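Local coordinates for protein type 6 secretion amidase effector 2 (Salmonella typhi, PDB 6WIN) that probably cuts peptide bonds in the bacterial cell wall as an antibacterial peptidoglycan amidase of the type VI secretion system, at residues Y3-A8 / Q28-V33; A44-K49 / G83-M88; G54-T59 / A74-G79; R106-G111 / S123-A128. One frame throughout, in Å; residues are numbered along the deposited sequence.

Contact 1: residues Y3-A8 / Q28-V33; sequences YVYANA and QHYIRV
Tyr-3 and Tyr-5 reach segment 28-33 through different first torsions: in Tyr-3 CG stands anti to the carbonyl carbon (chi1 -63°), in Tyr-5 anti to the backbone N (chi1 -175°). With CG placed so, one face of the Tyr-3 ring meets Val-33, whose CG1 sits 3.7 Å from the ring centroid and only 9° off the ring normal, a CH-pi contact over the middle of the face. Ile-31 spans both tyrosines with its two branches. Its CG2 lies 3.5 Å from Tyr-3 CD1, the two side chains running antiparallel alongside each other, while its CD1 packs 3.7 Å from Tyr-5 CB. Beyond it the rings of Tyr-5 and Tyr-30 are only modestly inclined to each other but strongly offset, with centroids at 5.3 Å and little overlap; the closest atoms are Tyr-5 OH and Tyr-30 CD1, 3.6 Å apart. The segment 3-8, which turns back in a type I beta turn from Tyr-5 to Ala-8, thus leans on the C-terminal end of helix 23-30 and on the loop that leaves it. One water lies 2.6 Å from Tyr-3 OH and donates to Val-33 O at 2.7 Å. Apolar and aromatic surfaces therefore carry this contact near the protein surface, while the shared water serves both the Tyr-3 phenol and Val-33 O, a carbonyl that also accepts from Trp-39 NE1.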
loop_
_atom_site.group_PDB
_atom_site.type_symbol
_atom_site.label_atom_id
_atom_site.label_comp_id
_atom_site.label_asym_id
_atom_site.label_seq_id
_atom_site.Cartn_x
_atom_site.Cartn_y
_atom_site.Cartn_z
ATOM N N TYR A 3 4.632 9.067 6.049
ATOM C CA TYR A 3 5.467 7.967 6.536
ATOM C C TYR A 3 6.389 7.507 5.413
ATOM O O TYR A 3 5.924 7.165 4.318
ATOM C CB TYR A 3 4.638 6.780 7.049
ATOM C CG TYR A 3 3.741 7.055 8.239
ATOM C CD1 TYR A 3 4.263 7.134 9.531
ATOM C CD2 TYR A 3 2.369 7.223 8.076
ATOM C CE1 TYR A 3 3.438 7.365 10.624
ATOM C CE2 TYR A 3 1.535 7.458 9.158
ATOM C CZ TYR A 3 2.076 7.533 10.433
ATOM O OH TYR A 3 1.253 7.756 11.515
ATOM N N VAL A 4 7.693 7.501 5.691
ATOM C CA VAL A 4 8.734 7.146 4.731
ATOM C C VAL A 4 9.786 6.333 5.487
ATOM O O VAL A 4 10.512 6.882 6.325
ATOM C CB VAL A 4 9.375 8.383 4.077
ATOM C CG1 VAL A 4 10.485 7.969 3.095
ATOM C CG2 VAL A 4 8.314 9.256 3.375
ATOM N N TYR A 5 9.860 5.027 5.210
ATOM C CA TYR A 5 10.899 4.168 5.778
ATOM C C TYR A 5 12.082 4.169 4.821
ATOM O O TYR A 5 12.023 3.558 3.747
ATOM C CB TYR A 5 10.387 2.749 6.019
ATOM C CG TYR A 5 11.383 1.835 6.717
ATOM C CD1 TYR A 5 12.241 2.322 7.702
ATOM C CD2 TYR A 5 11.459 0.479 6.395
ATOM C CE1 TYR A 5 13.150 1.491 8.346
ATOM C CE2 TYR A 5 12.373 -0.370 7.040
ATOM C CZ TYR A 5 13.212 0.148 8.015
ATOM O OH TYR A 5 14.119 -0.665 8.654
ATOM N N ALA A 6 13.150 4.865 5.208
ATOM C CA ALA A 6 14.315 5.038 4.351
ATOM C C ALA A 6 15.044 3.728 4.071
ATOM O O ALA A 6 15.906 3.689 3.187
ATOM C CB ALA A 6 15.283 6.035 4.994
ATOM N N ASN A 7 14.733 2.663 4.799
ATOM C CA ASN A 7 15.377 1.378 4.589
ATOM C C ASN A 7 14.424 0.349 3.996
ATOM O O ASN A 7 14.726 -0.850 4.012
ATOM C CB ASN A 7 15.972 0.872 5.900
ATOM C CG ASN A 7 17.426 1.237 6.043
ATOM O OD1 ASN A 7 18.297 0.544 5.516
ATOM N ND2 ASN A 7 17.707 2.328 6.765
ATOM N N ALA A 8 13.280 0.800 3.470
ATOM C CA ALA A 8 12.311 -0.122 2.888
ATOM C C ALA A 8 12.945 -0.974 1.799
ATOM O O ALA A 8 12.598 -2.150 1.643
ATOM C CB ALA A 8 11.111 0.656 2.337
ATOM N N GLN A 28 3.525 -1.926 10.287
ATOM C CA GLN A 28 3.437 -1.613 11.707
ATOM C C GLN A 28 4.655 -2.098 12.468
ATOM O O GLN A 28 4.990 -1.531 13.515
ATOM C CB GLN A 28 2.173 -2.228 12.301
ATOM C CG GLN A 28 0.878 -1.555 11.828
ATOM C CD GLN A 28 -0.362 -2.335 12.228
ATOM O OE1 GLN A 28 -0.299 -3.540 12.477
ATOM N NE2 GLN A 28 -1.501 -1.649 12.290
ATOM N N HIS A 29 5.314 -3.151 11.975
ATOM C CA HIS A 29 6.498 -3.656 12.651
ATOM C C HIS A 29 7.620 -2.628 12.624
ATOM O O HIS A 29 8.317 -2.434 13.630
ATOM C CB HIS A 29 6.955 -4.968 12.008
ATOM C CG HIS A 29 8.135 -5.589 12.690
ATOM N ND1 HIS A 29 8.009 -6.404 13.793
ATOM C CD2 HIS A 29 9.462 -5.488 12.445
ATOM C CE1 HIS A 29 9.208 -6.795 14.189
ATOM N NE2 HIS A 29 10.108 -6.251 13.388
ATOM N N TYR A 30 7.785 -1.926 11.498
ATOM C CA TYR A 30 8.871 -0.964 11.371
ATOM C C TYR A 30 8.476 0.478 11.669
ATOM O O TYR A 30 9.337 1.259 12.086
ATOM C CB TYR A 30 9.479 -1.043 9.972
ATOM C CG TYR A 30 10.179 -2.366 9.731
ATOM C CD1 TYR A 30 11.497 -2.562 10.130
ATOM C CD2 TYR A 30 9.505 -3.427 9.145
ATOM C CE1 TYR A 30 12.129 -3.781 9.924
ATOM C CE2 TYR A 30 10.120 -4.629 8.930
ATOM C CZ TYR A 30 11.429 -4.809 9.329
ATOM O OH TYR A 30 12.031 -6.022 9.112
ATOM N N ILE A 31 7.213 0.857 11.454
ATOM C CA ILE A 31 6.755 2.247 11.558
ATOM C C ILE A 31 5.440 2.274 12.322
ATOM O O ILE A 31 4.539 1.483 12.032
ATOM C CB ILE A 31 6.534 2.895 10.172
ATOM C CG1 ILE A 31 7.631 2.501 9.184
ATOM C CG2 ILE A 31 6.391 4.421 10.297
ATOM C CD1 ILE A 31 8.953 3.147 9.459
ATOM N N ARG A 32 5.301 3.211 13.269
ATOM C CA ARG A 32 4.039 3.348 14.002
ATOM C C ARG A 32 3.021 4.080 13.129
ATOM O O ARG A 32 2.724 5.263 13.308
ATOM C CB ARG A 32 4.235 4.071 15.329
ATOM C CG ARG A 32 2.948 4.088 16.172
ATOM C CD ARG A 32 3.212 4.180 17.666
ATOM N NE ARG A 32 4.315 3.316 18.087
ATOM C CZ ARG A 32 4.811 3.304 19.321
ATOM N NH1 ARG A 32 4.296 4.111 20.242
ATOM N NH2 ARG A 32 5.825 2.499 19.636
ATOM N N VAL A 33 2.452 3.348 12.166
ATOM C CA VAL A 33 1.390 3.923 11.340
ATOM C C VAL A 33 0.009 3.786 11.966
ATOM O O VAL A 33 -0.960 4.351 11.440
ATOM C CB VAL A 33 1.400 3.275 9.943
ATOM C CG1 VAL A 33 2.709 3.589 9.252
ATOM C CG2 VAL A 33 1.208 1.768 10.072
HETATM O O HOH W 1 -1.180 7.000 11.091
#

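Contact 2: residues A44-K49 / G83-M88; sequences AVFGNK and GGIWVM
Apolar packing joins Val-45 and Phe-46 to Ile-85, and a single methyl serves both. Ile-85 CG2 lies 4.0 Å from Val-45 CG1 and 4.1 Å from Phe-46 CD1; the Val-45 and Ile-85 side chains cross at about a right angle. The isoleucine also offers CD1 to Val-45 CG1 at 4.2 Å, so the valine methyl touches both of its branches.

The second kind of contact is aromatic ring against backbone. Phe-46 has CG anti to its backbone N (chi1 -173°), and its ring presents an edge to the other segment, with CE1 3.7 Å from Gly-84 N. The same ring atom is 3.8 Å from Gly-84 CA, close to the point where strand 84-89 begins, and further round the ring Phe-46 touches the side chain of Lys-107.

In the fold, this is a loop laid against a beta sheet. Segment 44-49 follows edge strand 40-44 and turns over strands 74-81 and 84-89, which follow each other along the chain and pair antiparallel; Val-45 also touches Phe-77 of strand 74-81 and Ile-57 of strand 56-59.

Polar bonds act within the loop. Val-45 to Asn-48 is a type II beta turn, closed by Asn-48 N to Val-45 O at 3.1 Å, with Gly-47 at a positive phi of 92°. Asn-48 ND2 donates to Ala-44 O, 3.1 Å away, with that oxygen close to the amide plane, while Asn-48 OD1 accepts from Asn-50 N. Gln-80 OE1, on strand 74-81, accepts from Gly-47 N.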
loop_
_atom_site.group_PDB
_atom_site.type_symbol
_atom_site.label_atom_id
_atom_site.label_comp_id
_atom_site.label_asym_id
_atom_site.label_seq_id
_atom_site.Cartn_x
_atom_site.Cartn_y
_atom_site.Cartn_z
ATOM N N ALA A 44 -2.397 10.251 -4.910
ATOM C CA ALA A 44 -2.266 9.041 -5.718
ATOM C C ALA A 44 -0.798 8.678 -5.889
ATOM O O ALA A 44 0.073 9.545 -5.963
ATOM C CB ALA A 44 -2.916 9.222 -7.100
ATOM N N VAL A 45 -0.524 7.379 -5.951
ATOM C CA VAL A 45 0.840 6.899 -6.158
ATOM C C VAL A 45 1.199 6.860 -7.642
ATOM O O VAL A 45 2.217 7.414 -8.064
ATOM C CB VAL A 45 1.009 5.512 -5.507
ATOM C CG1 VAL A 45 2.351 4.888 -5.908
ATOM C CG2 VAL A 45 0.842 5.603 -3.988
ATOM N N PHE A 46 0.381 6.202 -8.464
ATOM C CA PHE A 46 0.709 6.052 -9.880
ATOM C C PHE A 46 0.631 7.405 -10.582
ATOM O O PHE A 46 -0.404 8.073 -10.541
ATOM C CB PHE A 46 -0.230 5.054 -10.549
ATOM C CG PHE A 46 0.162 4.728 -11.967
ATOM C CD1 PHE A 46 1.242 3.891 -12.219
ATOM C CD2 PHE A 46 -0.518 5.282 -13.036
ATOM C CE1 PHE A 46 1.624 3.591 -13.512
ATOM C CE2 PHE A 46 -0.144 4.985 -14.346
ATOM C CZ PHE A 46 0.929 4.139 -14.580
ATOM N N GLY A 47 1.718 7.803 -11.246
ATOM C CA GLY A 47 1.797 9.102 -11.872
ATOM C C GLY A 47 2.380 10.196 -11.002
ATOM O O GLY A 47 2.802 11.228 -11.534
ATOM N N ASN A 48 2.422 9.998 -9.683
ATOM C CA ASN A 48 2.942 10.997 -8.749
ATOM C C ASN A 48 4.450 11.129 -8.928
ATOM O O ASN A 48 5.200 10.198 -8.624
ATOM C CB ASN A 48 2.595 10.589 -7.320
ATOM C CG ASN A 48 2.887 11.681 -6.293
ATOM O OD1 ASN A 48 3.709 12.567 -6.515
ATOM N ND2 ASN A 48 2.213 11.607 -5.152
ATOM N N LYS A 49 4.898 12.289 -9.399
ATOM C CA LYS A 49 6.311 12.531 -9.619
ATOM C C LYS A 49 7.112 12.909 -8.394
ATOM O O LYS A 49 8.316 13.149 -8.509
ATOM N N GLY A 83 4.204 1.383 -16.829
ATOM C CA GLY A 83 3.315 0.243 -16.726
ATOM C C GLY A 83 2.859 -0.159 -15.334
ATOM O O GLY A 83 2.007 -1.042 -15.203
ATOM N N GLY A 84 3.397 0.444 -14.285
ATOM C CA GLY A 84 2.969 0.080 -12.950
ATOM C C GLY A 84 3.943 0.576 -11.900
ATOM O O GLY A 84 4.801 1.416 -12.169
ATOM N N ILE A 85 3.787 0.028 -10.689
ATOM C CA ILE A 85 4.617 0.402 -9.547
ATOM C C ILE A 85 5.276 -0.839 -8.955
ATOM O O ILE A 85 4.720 -1.943 -8.976
ATOM C CB ILE A 85 3.811 1.140 -8.453
ATOM C CG1 ILE A 85 2.667 0.257 -7.946
ATOM C CG2 ILE A 85 3.265 2.453 -8.966
ATOM C CD1 ILE A 85 1.922 0.840 -6.744
ATOM N N TRP A 86 6.469 -0.646 -8.415
ATOM C CA TRP A 86 7.149 -1.659 -7.619
ATOM C C TRP A 86 6.942 -1.341 -6.140
ATOM O O TRP A 86 7.184 -0.209 -5.718
ATOM C CB TRP A 86 8.639 -1.683 -7.954
ATOM C CG TRP A 86 8.969 -2.423 -9.211
ATOM C CD1 TRP A 86 9.188 -1.885 -10.450
ATOM C CD2 TRP A 86 9.131 -3.834 -9.350
ATOM N NE1 TRP A 86 9.480 -2.880 -11.350
ATOM C CE2 TRP A 86 9.448 -4.087 -10.702
ATOM C CE3 TRP A 86 9.047 -4.912 -8.461
ATOM C CZ2 TRP A 86 9.671 -5.375 -11.188
ATOM C CZ3 TRP A 86 9.272 -6.195 -8.949
ATOM C CH2 TRP A 86 9.580 -6.411 -10.298
ATOM N N VAL A 87 6.466 -2.325 -5.365
ATOM C CA VAL A 87 6.265 -2.163 -3.929
ATOM C C VAL A 87 7.033 -3.245 -3.176
ATOM O O VAL A 87 7.442 -4.260 -3.738
ATOM C CB VAL A 87 4.771 -2.204 -3.526
ATOM C CG1 VAL A 87 3.942 -1.229 -4.371
ATOM C CG2 VAL A 87 4.224 -3.629 -3.626
HETATM N N MSE A 88 7.220 -3.010 -1.880
HETATM C CA MSE A 88 7.729 -4.002 -0.932
HETATM C C MSE A 88 6.615 -4.393 0.048
HETATM O O MSE A 88 6.041 -3.516 0.727
HETATM C CB MSE A 88 8.949 -3.428 -0.196
HETATM C CG MSE A 88 9.675 -4.381 0.752
HETATM SE SE MSE A 88 10.718 -5.690 -0.251
HETATM C CE MSE A 88 12.233 -4.521 -0.954
#

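Contact 3: residues G54-T59 / A74-G79; sequences GTVIAT and AAFFLG
Gly-54 N donates to Phe-77 O at 2.7 Å with an N-H...O angle of 165°, the shortest of four backbone bonds joining the segments. Next comes Phe-77 N to Thr-55 O, 2.8 Å and practically straight at 179°; the same carbonyl also meets Phe-76 CA in a CA-H...O contact of 3.6 Å. Ile-57 and Ala-75 form the hydrogen-bonded antiparallel pair, with N of Ile-57 2.9 Å from O of Ala-75 and N of Ala-75 3.0 Å from O of Ile-57. Val-56 with Phe-76 and Ala-58 with Ala-74 are the non-hydrogen-bonded pairs on either side of it. Val-56 and Phe-76 run alongside each other in the same direction, with CG2 of the valine 3.9 Å from CE1 of the ring. Ile-57, on the face it shares with Ala-75, lies slantwise to Phe-77, its CD1 resting 4.0 Å from Phe-77 CB and near the plane of the ring, at its edge. The face bearing Val-56, Ala-74 and Phe-76 is covered by helix 23-30, whereas Ile-57 touches Val-45 and Val-87. A central antiparallel strand pair with a helix packed on one face is consistent with the NlpC/P60-like, papain-type fold of peptidoglycan amidases.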
loop_
_atom_site.group_PDB
_atom_site.type_symbol
_atom_site.label_atom_id
_atom_site.label_comp_id
_atom_site.label_asym_id
_atom_site.label_seq_id
_atom_site.Cartn_x
_atom_site.Cartn_y
_atom_site.Cartn_z
ATOM N N GLY A 54 10.194 4.256 -0.227
ATOM C CA GLY A 54 9.877 3.949 1.154
ATOM C C GLY A 54 8.596 4.568 1.687
ATOM O O GLY A 54 8.217 4.280 2.831
ATOM N N THR A 55 7.918 5.410 0.908
ATOM C CA THR A 55 6.651 5.967 1.359
ATOM C C THR A 55 5.657 4.846 1.636
ATOM O O THR A 55 5.541 3.897 0.852
ATOM C CB THR A 55 6.083 6.923 0.307
ATOM O OG1 THR A 55 7.035 7.959 0.037
ATOM C CG2 THR A 55 4.792 7.532 0.805
ATOM N N VAL A 56 4.950 4.945 2.764
ATOM C CA VAL A 56 3.902 3.980 3.060
ATOM C C VAL A 56 2.688 4.280 2.192
ATOM O O VAL A 56 2.179 5.407 2.190
ATOM C CB VAL A 56 3.532 4.018 4.546
ATOM C CG1 VAL A 56 2.322 3.145 4.790
ATOM C CG2 VAL A 56 4.738 3.596 5.427
ATOM N N ILE A 57 2.213 3.269 1.452
ATOM C CA ILE A 57 1.070 3.409 0.562
ATOM C C ILE A 57 0.069 2.290 0.833
ATOM O O ILE A 57 0.380 1.287 1.477
ATOM C CB ILE A 57 1.509 3.421 -0.916
ATOM C CG1 ILE A 57 2.139 2.073 -1.308
ATOM C CG2 ILE A 57 2.514 4.549 -1.138
ATOM C CD1 ILE A 57 2.501 1.975 -2.801
ATOM N N ALA A 58 -1.154 2.473 0.337
ATOM C CA ALA A 58 -2.213 1.504 0.592
ATOM C C ALA A 58 -3.337 1.682 -0.420
ATOM O O ALA A 58 -3.462 2.724 -1.058
ATOM C CB ALA A 58 -2.773 1.650 2.011
ATOM N N THR A 59 -4.160 0.644 -0.541
ATOM C CA THR A 59 -5.426 0.740 -1.260
ATOM C C THR A 59 -6.411 1.598 -0.469
ATOM O O THR A 59 -6.625 1.365 0.723
ATOM C CB THR A 59 -6.024 -0.652 -1.454
ATOM O OG1 THR A 59 -6.233 -1.242 -0.160
ATOM C CG2 THR A 59 -5.095 -1.556 -2.282
ATOM N N ALA A 74 -1.579 -3.015 1.834
ATOM C CA ALA A 74 -0.672 -1.940 2.208
ATOM C C ALA A 74 0.743 -2.371 1.862
ATOM O O ALA A 74 1.036 -3.568 1.797
ATOM C CB ALA A 74 -0.783 -1.587 3.702
ATOM N N ALA A 75 1.620 -1.397 1.626
ATOM C CA ALA A 75 2.963 -1.729 1.163
ATOM C C ALA A 75 3.867 -0.511 1.295
ATOM O O ALA A 75 3.413 0.595 1.592
ATOM C CB ALA A 75 2.939 -2.232 -0.289
ATOM N N PHE A 76 5.163 -0.734 1.075
ATOM C CA PHE A 76 6.130 0.347 0.921
ATOM C C PHE A 76 6.360 0.604 -0.563
ATOM O O PHE A 76 6.639 -0.329 -1.320
ATOM C CB PHE A 76 7.475 0.021 1.579
ATOM C CG PHE A 76 7.422 -0.170 3.074
ATOM C CD1 PHE A 76 7.359 0.927 3.931
ATOM C CD2 PHE A 76 7.475 -1.438 3.621
ATOM C CE1 PHE A 76 7.344 0.755 5.304
ATOM C CE2 PHE A 76 7.458 -1.621 4.996
ATOM C CZ PHE A 76 7.384 -0.514 5.839
ATOM N N PHE A 77 6.270 1.867 -0.970
ATOM C CA PHE A 77 6.557 2.227 -2.355
ATOM C C PHE A 77 8.048 2.091 -2.655
ATOM O O PHE A 77 8.892 2.496 -1.851
ATOM C CB PHE A 77 6.104 3.658 -2.620
ATOM C CG PHE A 77 6.454 4.163 -3.978
ATOM C CD1 PHE A 77 5.699 3.790 -5.083
ATOM C CD2 PHE A 77 7.523 5.032 -4.155
ATOM C CE1 PHE A 77 6.016 4.272 -6.358
ATOM C CE2 PHE A 77 7.845 5.519 -5.414
ATOM C CZ PHE A 77 7.093 5.142 -6.519
ATOM N N LEU A 78 8.377 1.533 -3.823
ATOM C CA LEU A 78 9.776 1.458 -4.251
ATOM C C LEU A 78 10.087 2.272 -5.499
ATOM O O LEU A 78 11.152 2.880 -5.571
ATOM C CB LEU A 78 10.204 -0.001 -4.498
ATOM C CG LEU A 78 10.210 -0.986 -3.329
ATOM C CD1 LEU A 78 10.675 -2.368 -3.808
ATOM C CD2 LEU A 78 11.060 -0.491 -2.157
ATOM N N GLY A 79 9.201 2.290 -6.489
ATOM C CA GLY A 79 9.456 3.003 -7.730
ATOM C C GLY A 79 8.298 2.792 -8.681
ATOM O O GLY A 79 7.340 2.073 -8.378
#

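Contact 4: residues R106-G111 / S123-A128; sequences RKLHNG and SNNAEA
Lys-107 runs beside Ala-126 and Glu-127, and its CB lies 4.4 Å from Ala-126 CB. Its CG, anti to the backbone N, comes to 3.7 Å from Glu-127 OE1 and also passes CG of that residue. A bend at chi2 (-112°) swings CD on, 4.2 Å from Glu-127 OE1, and CE comes to 3.6 Å from the same oxygen. The second bend, at chi4 (-70°), brings NZ to 2.6 Å from Glu-127 OE1, a salt bridge that meets the oxygen from above the carboxylate plane. NZ also donates to Leu-108 O at 2.9 Å, and Glu-127 OE1 takes a further bond from a water shared with Leu-108 N and Asn-125 OD1; Glu-127 OE2 is held by Ser-112 OG. Nearby, Asn-125 ND2 donates in the carbonyl plane, onto a lone pair of Gly-111 O, at 3.0 Å, and to Ile-120 O as well, while its OD1 closes an Asx turn with Glu-127 N. Ala-126 N bonds to Arg-106 O at 2.9 Å. One segment leaves edge strand 101-106 and the other leads into strand 129-133; Lys-107 pairs by backbone with Gly-83, just before strand 84-89, and Ala-128 with Phe-60, just after strand 56-59.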
loop_
_atom_site.group_PDB
_atom_site.type_symbol
_atom_site.label_atom_id
_atom_site.label_comp_id
_atom_site.label_asym_id
_atom_site.label_seq_id
_atom_site.Cartn_x
_atom_site.Cartn_y
_atom_site.Cartn_z
ATOM N N ARG A 106 0.682 -3.552 -11.696
ATOM C CA ARG A 106 0.463 -2.895 -12.974
ATOM C C ARG A 106 -0.705 -1.915 -12.942
ATOM O O ARG A 106 -1.681 -2.087 -12.207
ATOM C CB ARG A 106 0.200 -3.925 -14.064
ATOM C CG ARG A 106 1.145 -5.096 -14.028
ATOM C CD ARG A 106 1.436 -5.563 -15.413
ATOM N NE ARG A 106 0.239 -5.623 -16.263
ATOM C CZ ARG A 106 -0.806 -6.418 -16.043
ATOM N NH1 ARG A 106 -1.839 -6.396 -16.879
ATOM N NH2 ARG A 106 -0.816 -7.238 -14.994
ATOM N N LYS A 107 -0.587 -0.881 -13.765
ATOM C CA LYS A 107 -1.750 -0.129 -14.204
ATOM C C LYS A 107 -2.510 -0.987 -15.207
ATOM O O LYS A 107 -1.961 -1.386 -16.240
ATOM C CB LYS A 107 -1.327 1.201 -14.818
ATOM C CG LYS A 107 -2.496 2.159 -15.084
ATOM C CD LYS A 107 -2.709 2.352 -16.571
ATOM C CE LYS A 107 -3.875 3.309 -16.848
ATOM N NZ LYS A 107 -5.200 2.685 -16.502
ATOM N N LEU A 108 -3.741 -1.331 -14.867
ATOM C CA LEU A 108 -4.552 -2.223 -15.676
ATOM C C LEU A 108 -5.273 -1.439 -16.771
ATOM O O LEU A 108 -5.517 -0.238 -16.646
ATOM C CB LEU A 108 -5.563 -2.950 -14.785
ATOM C CG LEU A 108 -4.929 -3.611 -13.562
ATOM C CD1 LEU A 108 -5.979 -4.305 -12.712
ATOM C CD2 LEU A 108 -3.858 -4.592 -14.021
ATOM N N HIS A 109 -5.609 -2.134 -17.856
ATOM C CA HIS A 109 -6.459 -1.538 -18.878
ATOM C C HIS A 109 -7.809 -1.167 -18.270
ATOM O O HIS A 109 -8.469 -1.997 -17.638
ATOM C CB HIS A 109 -6.647 -2.515 -20.037
ATOM C CG HIS A 109 -5.422 -2.700 -20.878
ATOM N ND1 HIS A 109 -4.864 -1.678 -21.619
ATOM C CD2 HIS A 109 -4.650 -3.789 -21.099
ATOM C CE1 HIS A 109 -3.804 -2.131 -22.263
ATOM N NE2 HIS A 109 -3.651 -3.408 -21.963
ATOM N N ASN A 110 -8.209 0.094 -18.445
ATOM C CA ASN A 110 -9.480 0.597 -17.906
ATOM C C ASN A 110 -9.628 0.248 -16.423
ATOM O O ASN A 110 -10.684 -0.200 -15.968
ATOM C CB ASN A 110 -10.666 0.066 -18.724
ATOM C CG ASN A 110 -11.959 0.846 -18.480
ATOM O OD1 ASN A 110 -11.994 1.815 -17.718
ATOM N ND2 ASN A 110 -13.033 0.412 -19.131
ATOM N N GLY A 111 -8.552 0.445 -15.660
ATOM C CA GLY A 111 -8.519 0.114 -14.246
ATOM C C GLY A 111 -8.779 1.267 -13.305
ATOM O O GLY A 111 -8.567 1.121 -12.095
ATOM N N SER A 123 -6.037 -4.939 -5.071
ATOM C CA SER A 123 -4.679 -5.091 -4.547
ATOM C C SER A 123 -3.634 -5.239 -5.650
ATOM O O SER A 123 -2.443 -4.994 -5.404
ATOM C CB SER A 123 -4.624 -6.302 -3.618
ATOM O OG SER A 123 -4.807 -7.488 -4.359
ATOM N N ASN A 124 -4.049 -5.645 -6.851
ATOM C CA ASN A 124 -3.169 -5.774 -8.010
ATOM C C ASN A 124 -3.410 -4.666 -9.034
ATOM O O ASN A 124 -3.087 -4.826 -10.218
ATOM C CB ASN A 124 -3.346 -7.153 -8.654
ATOM C CG ASN A 124 -3.044 -8.281 -7.685
ATOM O OD1 ASN A 124 -2.073 -8.220 -6.946
ATOM N ND2 ASN A 124 -3.889 -9.301 -7.667
ATOM N N ASN A 125 -3.955 -3.533 -8.581
ATOM C CA ASN A 125 -4.331 -2.389 -9.408
ATOM C C ASN A 125 -3.511 -1.188 -8.957
ATOM O O ASN A 125 -3.780 -0.620 -7.893
ATOM C CB ASN A 125 -5.832 -2.108 -9.269
ATOM C CG ASN A 125 -6.352 -1.131 -10.296
ATOM O OD1 ASN A 125 -5.655 -0.202 -10.709
ATOM N ND2 ASN A 125 -7.593 -1.344 -10.728
ATOM N N ALA A 126 -2.540 -0.775 -9.779
ATOM C CA ALA A 126 -1.667 0.336 -9.407
ATOM C C ALA A 126 -2.433 1.618 -9.110
ATOM O O ALA A 126 -1.934 2.467 -8.364
ATOM C CB ALA A 126 -0.649 0.612 -10.510
ATOM N N GLU A 127 -3.614 1.802 -9.707
ATOM C CA GLU A 127 -4.383 3.030 -9.521
ATOM C C GLU A 127 -5.135 3.068 -8.194
ATOM O O GLU A 127 -5.621 4.138 -7.805
ATOM C CB GLU A 127 -5.367 3.208 -10.688
ATOM C CG GLU A 127 -4.680 3.457 -12.038
ATOM C CD GLU A 127 -5.664 3.799 -13.145
ATOM O OE1 GLU A 127 -5.941 2.915 -13.977
ATOM O OE2 GLU A 127 -6.161 4.946 -13.176
ATOM N N ALA A 128 -5.226 1.940 -7.486
ATOM C CA ALA A 128 -5.898 1.903 -6.195
ATOM C C ALA A 128 -5.021 2.394 -5.047
ATOM O O ALA A 128 -5.513 2.520 -3.919
ATOM C CB ALA A 128 -6.376 0.479 -5.897
HETATM O O HOH W 2 -0.911 -5.969 -11.111
HETATM O O HOH W 3 -5.094 0.282 -13.101
#

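In the fold
The centre of contact 3 lies about 4 Å from the centre of the chain, in the middle of a single antiparallel sheet. The centres of contacts 1 and 2 are about 10 Å and 9 Å from it: segment 3-8 bonds by backbone to segment 54-59, and strand 84-89 pairs with strand 74-81. Contact 4 sits farther out, about 10 Å from contact 2 between centres and about 24 Å from contact 1, on the opposite side of the chain's centre. Along the sequence contact 1 closes first, contact 2 spans contact 3, and contact 4 comes last. Contact 3 thus forms the buried middle, contact 1 ties the N-terminal segment to the end of helix 23-30 beside it, and contacts 2 and 4 anchor inter-strand loops near Gly-83 and Lys-107.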